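Protein osa (Shigella flexneri, PDB 4O7K) suppresses the oncogenicity of Agrobacterium tumefaciens, acting as a plasmid fertility inhibition factor of the ParB/Srx superfamily. Local coordinates at residues A62-F76 and V151-A164. The protein carries 1 engineered substitution. Sequence-based numbering, arbitrary orientation.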
loop_
_atom_site.group_PDB
_atom_site.type_symbol
_atom_site.label_atom_id
_atom_site.label_comp_id
_atom_site.label_asym_id
_atom_site.label_seq_id
_atom_site.Cartn_x
_atom_site.Cartn_y
_atom_site.Cartn_z
ATOM N N ALA A 62 3.001 -9.077 -11.571
ATOM C CA ALA A 62 1.789 -8.503 -12.155
ATOM C C ALA A 62 1.478 -9.016 -13.568
ATOM O O ALA A 62 2.382 -9.346 -14.340
ATOM C CB ALA A 62 1.898 -6.982 -12.179
ATOM N N ALA A 63 0.187 -9.063 -13.903
ATOM C CA ALA A 63 -0.242 -9.318 -15.273
ATOM C C ALA A 63 -0.135 -8.039 -16.098
ATOM O O ALA A 63 -0.206 -6.932 -15.557
ATOM C CB ALA A 63 -1.681 -9.856 -15.302
ATOM N N GLN A 64 0.033 -8.191 -17.408
ATOM C CA GLN A 64 0.038 -7.053 -18.325
ATOM C C GLN A 64 -1.246 -6.226 -18.218
ATOM O O GLN A 64 -1.256 -5.018 -18.499
ATOM C CB GLN A 64 0.227 -7.541 -19.765
ATOM C CG GLN A 64 1.623 -8.081 -20.061
ATOM C CD GLN A 64 2.634 -6.974 -20.197
ATOM O OE1 GLN A 64 3.253 -6.560 -19.220
ATOM N NE2 GLN A 64 2.803 -6.478 -21.416
ATOM N N SER A 65 -2.327 -6.893 -17.810
ATOM C CA SER A 65 -3.640 -6.282 -17.727
ATOM C C SER A 65 -3.875 -5.558 -16.400
ATOM O O SER A 65 -4.855 -4.820 -16.256
ATOM C CB SER A 65 -4.718 -7.351 -17.935
ATOM O OG SER A 65 -4.643 -8.338 -16.917
ATOM N N ASP A 66 -2.993 -5.773 -15.427
ATOM C CA ASP A 66 -3.122 -5.113 -14.129
ATOM C C ASP A 66 -2.795 -3.629 -14.256
ATOM O O ASP A 66 -2.209 -3.195 -15.245
ATOM C CB ASP A 66 -2.191 -5.734 -13.093
ATOM C CG ASP A 66 -2.611 -7.118 -12.676
ATOM O OD1 ASP A 66 -3.824 -7.422 -12.725
ATOM O OD2 ASP A 66 -1.715 -7.896 -12.283
ATOM N N PHE A 67 -3.170 -2.862 -13.243
ATOM C CA PHE A 67 -2.868 -1.438 -13.199
ATOM C C PHE A 67 -2.121 -1.107 -11.924
ATOM O O PHE A 67 -2.375 -1.699 -10.877
ATOM C CB PHE A 67 -4.151 -0.608 -13.280
ATOM C CG PHE A 67 -4.681 -0.449 -14.667
ATOM C CD1 PHE A 67 -5.282 -1.511 -15.321
ATOM C CD2 PHE A 67 -4.570 0.763 -15.323
ATOM C CE1 PHE A 67 -5.755 -1.361 -16.604
ATOM C CE2 PHE A 67 -5.047 0.921 -16.605
ATOM C CZ PHE A 67 -5.632 -0.142 -17.250
ATOM N N ILE A 68 -1.187 -0.168 -12.008
ATOM C CA ILE A 68 -0.501 0.296 -10.816
ATOM C C ILE A 68 -1.142 1.580 -10.307
ATOM O O ILE A 68 -1.442 2.494 -11.077
ATOM C CB ILE A 68 0.996 0.511 -11.085
ATOM C CG1 ILE A 68 1.692 -0.855 -11.206
ATOM C CG2 ILE A 68 1.621 1.330 -9.962
ATOM C CD1 ILE A 68 2.948 -0.820 -12.039
ATOM N N VAL A 69 -1.363 1.628 -9.001
ATOM C CA VAL A 69 -1.787 2.846 -8.342
ATOM C C VAL A 69 -0.750 3.202 -7.275
ATOM O O VAL A 69 -0.386 2.369 -6.436
ATOM C CB VAL A 69 -3.176 2.702 -7.691
ATOM C CG1 VAL A 69 -3.632 4.029 -7.104
ATOM C CG2 VAL A 69 -4.190 2.171 -8.717
ATOM N N TYR A 70 -0.255 4.428 -7.331
ATOM C CA TYR A 70 0.615 4.935 -6.275
ATOM C C TYR A 70 -0.271 5.522 -5.203
ATOM O O TYR A 70 -1.016 6.469 -5.464
ATOM C CB TYR A 70 1.581 5.989 -6.807
ATOM C CG TYR A 70 2.511 5.450 -7.861
ATOM C CD1 TYR A 70 3.502 4.531 -7.535
ATOM C CD2 TYR A 70 2.382 5.837 -9.185
ATOM C CE1 TYR A 70 4.347 4.019 -8.502
ATOM C CE2 TYR A 70 3.209 5.329 -10.156
ATOM C CZ TYR A 70 4.194 4.431 -9.807
ATOM O OH TYR A 70 5.020 3.943 -10.780
ATOM N N VAL A 71 -0.216 4.965 -4.000
ATOM C CA VAL A 71 -1.152 5.422 -2.989
ATOM C C VAL A 71 -0.486 6.218 -1.886
ATOM O O VAL A 71 0.671 5.997 -1.516
ATOM C CB VAL A 71 -1.956 4.244 -2.343
ATOM C CG1 VAL A 71 -2.714 3.462 -3.414
ATOM C CG2 VAL A 71 -1.050 3.325 -1.555
ATOM N N ASN A 72 -1.238 7.187 -1.396
ATOM C CA ASN A 72 -0.925 7.885 -0.174
ATOM C C ASN A 72 -1.079 6.900 0.980
ATOM O O ASN A 72 -2.194 6.452 1.276
ATOM C CB ASN A 72 -1.867 9.086 -0.032
ATOM C CG ASN A 72 -1.632 9.878 1.229
ATOM O OD1 ASN A 72 -1.400 9.320 2.303
ATOM N ND2 ASN A 72 -1.715 11.198 1.110
ATOM N N GLY A 73 0.031 6.548 1.622
ATOM C CA GLY A 73 0.004 5.579 2.712
ATOM C C GLY A 73 -1.058 5.820 3.776
ATOM O O GLY A 73 -1.787 4.896 4.156
ATOM N N LEU A 74 -1.155 7.055 4.263
ATOM C CA LEU A 74 -2.151 7.382 5.286
ATOM C C LEU A 74 -3.583 7.208 4.773
ATOM O O LEU A 74 -4.467 6.791 5.518
ATOM C CB LEU A 74 -1.973 8.816 5.779
ATOM C CG LEU A 74 -0.712 9.149 6.582
ATOM C CD1 LEU A 74 -0.820 10.567 7.108
ATOM C CD2 LEU A 74 -0.477 8.161 7.722
ATOM N N ALA A 75 -3.811 7.560 3.510
ATOM C CA ALA A 75 -5.146 7.398 2.933
ATOM C C ALA A 75 -5.477 5.920 2.750
ATOM O O ALA A 75 -6.621 5.494 2.950
ATOM C CB ALA A 75 -5.247 8.125 1.617
ATOM N N PHE A 76 -4.472 5.152 2.349
ATOM C CA PHE A 76 -4.624 3.716 2.138
ATOM C C PHE A 76 -4.956 3.041 3.463
ATOM O O PHE A 76 -5.873 2.218 3.539
ATOM C CB PHE A 76 -3.339 3.144 1.528
ATOM C CG PHE A 76 -3.387 1.670 1.257
ATOM C CD1 PHE A 76 -3.837 1.190 0.035
ATOM C CD2 PHE A 76 -2.948 0.763 2.209
ATOM C CE1 PHE A 76 -3.852 -0.168 -0.227
ATOM C CE2 PHE A 76 -2.957 -0.595 1.949
ATOM C CZ PHE A 76 -3.418 -1.059 0.731
ATOM N N VAL A 151 6.241 4.430 5.258
ATOM C CA VAL A 151 6.535 4.689 3.856
ATOM C C VAL A 151 5.419 5.586 3.314
ATOM O O VAL A 151 4.231 5.221 3.370
ATOM C CB VAL A 151 6.639 3.391 3.051
ATOM C CG1 VAL A 151 6.901 3.699 1.590
ATOM C CG2 VAL A 151 7.731 2.512 3.639
ATOM N N ALA A 152 5.795 6.766 2.818
ATOM C CA ALA A 152 4.823 7.816 2.494
ATOM C C ALA A 152 3.891 7.446 1.342
ATOM O O ALA A 152 2.670 7.665 1.404
ATOM C CB ALA A 152 5.552 9.111 2.164
ATOM N N VAL A 153 4.490 6.906 0.286
ATOM C CA VAL A 153 3.777 6.515 -0.925
ATOM C C VAL A 153 4.347 5.182 -1.396
ATOM O O VAL A 153 5.562 4.956 -1.340
ATOM C CB VAL A 153 3.905 7.592 -2.049
ATOM C CG1 VAL A 153 3.201 7.149 -3.330
ATOM C CG2 VAL A 153 3.348 8.931 -1.584
ATOM N N PHE A 154 3.471 4.278 -1.826
ATOM C CA PHE A 154 3.935 3.033 -2.394
ATOM C C PHE A 154 2.949 2.579 -3.465
ATOM O O PHE A 154 1.784 2.981 -3.451
ATOM C CB PHE A 154 4.142 1.963 -1.299
ATOM C CG PHE A 154 2.972 1.787 -0.356
ATOM C CD1 PHE A 154 1.917 0.955 -0.688
ATOM C CD2 PHE A 154 2.965 2.409 0.883
ATOM C CE1 PHE A 154 0.852 0.772 0.180
ATOM C CE2 PHE A 154 1.908 2.230 1.765
ATOM C CZ PHE A 154 0.848 1.412 1.414
ATOM N N PRO A 155 3.422 1.772 -4.418
ATOM C CA PRO A 155 2.524 1.264 -5.457
ATOM C C PRO A 155 1.757 0.026 -4.996
ATOM O O PRO A 155 2.252 -0.727 -4.152
ATOM C CB PRO A 155 3.465 0.912 -6.610
ATOM C CG PRO A 155 4.815 0.741 -5.991
ATOM C CD PRO A 155 4.822 1.366 -4.631
ATOM N N VAL A 156 0.566 -0.155 -5.547
ATOM C CA VAL A 156 -0.219 -1.367 -5.344
ATOM C C VAL A 156 -0.776 -1.765 -6.702
ATOM O O VAL A 156 -0.767 -0.965 -7.643
ATOM C CB VAL A 156 -1.367 -1.180 -4.330
ATOM C CG1 VAL A 156 -0.830 -0.896 -2.932
ATOM C CG2 VAL A 156 -2.312 -0.066 -4.785
ATOM N N LEU A 157 -1.248 -3.000 -6.797
ATOM C CA LEU A 157 -1.768 -3.556 -8.044
ATOM C C LEU A 157 -3.285 -3.708 -8.002
ATOM O O LEU A 157 -3.841 -4.121 -6.994
ATOM C CB LEU A 157 -1.131 -4.920 -8.322
ATOM C CG LEU A 157 0.336 -4.909 -8.752
ATOM C CD1 LEU A 157 0.868 -6.329 -8.735
ATOM C CD2 LEU A 157 0.432 -4.319 -10.153
ATOM N N SER A 158 -3.929 -3.370 -9.115
ATOM C CA SER A 158 -5.373 -3.440 -9.251
ATOM C C SER A 158 -5.722 -4.190 -10.528
ATOM O O SER A 158 -5.013 -4.100 -11.530
ATOM C CB SER A 158 -5.970 -2.034 -9.260
ATOM O OG SER A 158 -7.328 -2.047 -9.635
ATOM N N ARG A 159 -6.841 -4.907 -10.481
ATOM C CA ARG A 159 -7.216 -5.896 -11.484
ATOM C C ARG A 159 -7.599 -5.290 -12.836
ATOM O O ARG A 159 -7.481 -5.946 -13.872
ATOM C CB ARG A 159 -8.394 -6.724 -10.927
ATOM C CG ARG A 159 -8.403 -8.214 -11.238
ATOM C CD ARG A 159 -9.575 -8.902 -10.508
ATOM N NE ARG A 159 -9.459 -8.763 -9.051
ATOM C CZ ARG A 159 -10.474 -8.528 -8.213
ATOM N NH1 ARG A 159 -11.722 -8.402 -8.662
ATOM N NH2 ARG A 159 -10.235 -8.415 -6.909
ATOM N N ASP A 160 -8.083 -4.053 -12.827
ATOM C CA ASP A 160 -8.631 -3.442 -14.038
ATOM C C ASP A 160 -8.682 -1.918 -13.949
ATOM O O ASP A 160 -8.511 -1.340 -12.873
ATOM C CB ASP A 160 -10.038 -3.994 -14.320
ATOM C CG ASP A 160 -10.978 -3.798 -13.151
ATOM O OD1 ASP A 160 -11.492 -2.680 -12.966
ATOM O OD2 ASP A 160 -11.193 -4.768 -12.403
ATOM N N GLU A 161 -8.922 -1.271 -15.084
ATOM C CA GLU A 161 -8.790 0.177 -15.155
ATOM C C GLU A 161 -9.759 0.901 -14.222
ATOM O O GLU A 161 -9.342 1.800 -13.480
ATOM C CB GLU A 161 -8.986 0.678 -16.586
ATOM C CG GLU A 161 -8.653 2.153 -16.735
ATOM C CD GLU A 161 -8.622 2.612 -18.180
ATOM O OE1 GLU A 161 -9.235 1.942 -19.033
ATOM O OE2 GLU A 161 -7.982 3.643 -18.459
ATOM N N ALA A 162 -11.034 0.504 -14.237
ATOM C CA ALA A 162 -12.030 1.192 -13.428
ATOM C C ALA A 162 -11.733 1.050 -11.943
ATOM O O ALA A 162 -11.854 2.009 -11.189
ATOM C CB ALA A 162 -13.417 0.670 -13.730
ATOM N N SER A 163 -11.364 -0.156 -11.530
ATOM C CA SER A 163 -10.982 -0.409 -10.147
ATOM C C SER A 163 -9.781 0.452 -9.775
ATOM O O SER A 163 -9.728 1.010 -8.682
ATOM C CB SER A 163 -10.651 -1.891 -9.934
ATOM O OG SER A 163 -11.792 -2.718 -10.176
ATOM N N ALA A 164 -8.830 0.565 -10.699
ATOM C CA ALA A 164 -7.623 1.345 -10.465
ATOM C C ALA A 164 -7.960 2.826 -10.350
ATOM O O ALA A 164 -7.439 3.523 -9.488
ATOM C CB ALA A 164 -6.603 1.111 -11.583
HETATM O O HOH W 1 -5.786 -7.766 -14.590
HETATM O O HOH W 2 1.534 8.941 3.541
#
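Phe-154 turns the edge of its ring onto the face of Phe-76 in a T-shaped pair, the planes 76° apart and the centroids 5.5 Å from each other. With CG set between backbone N and carbonyl carbon (chi1 50°), the Phe-154 ring lies back over the neighbouring strand, where Val-71 CG2 meets one face in a CH-pi contact, 4.0 Å from the ring centroid. The other methyl of Val-71, CG1, packs on Val-156 CG2, while Val-156 CG1 reaches the Phe-76 ring. At the far end of this face, the Phe-67 ring lies against the first turn of helix 161-171: Glu-161 CA stands over its centre, 3.8 Å from the centroid, and Ala-164 CB presses on Phe-67 CB at 3.4 Å. On the reverse face, Pro-155 CB touches Tyr-70 CD1 at 3.7 Å and also meets Ile-68 CG2; Leu-157 CD2 fits between Ile-68 CG1 and Ala-62 CB. Strands 67-72 and 153-158 run antiparallel, paired by six backbone hydrogen bonds from Phe-67/Ser-158 to Val-71/Phe-154; Gly-73 N adds a seventh to Ala-152 O. A water bridges Ser-65 OG, Asp-66 OD1 and Arg-159 O at one end, and another links Asn-72 OD1 to Ala-152 O at the other. Strand 67-72 runs straight into helix 73-81, and strand 153-158 reaches helix 161-171 after two residues; Asn-72 and Asp-160 are the N-caps, and Asp-160 OD1 accepts from both N and OG of Ser-163. Strand 67-72 is central in a three-stranded antiparallel sheet, between 153-158 and 177-178, with Trp-45 of strand 44-47 hydrogen-bonded to Tyr-70 OH, strand 118-128 against Val-156 and Leu-157, and helix 179-189 against Ile-68.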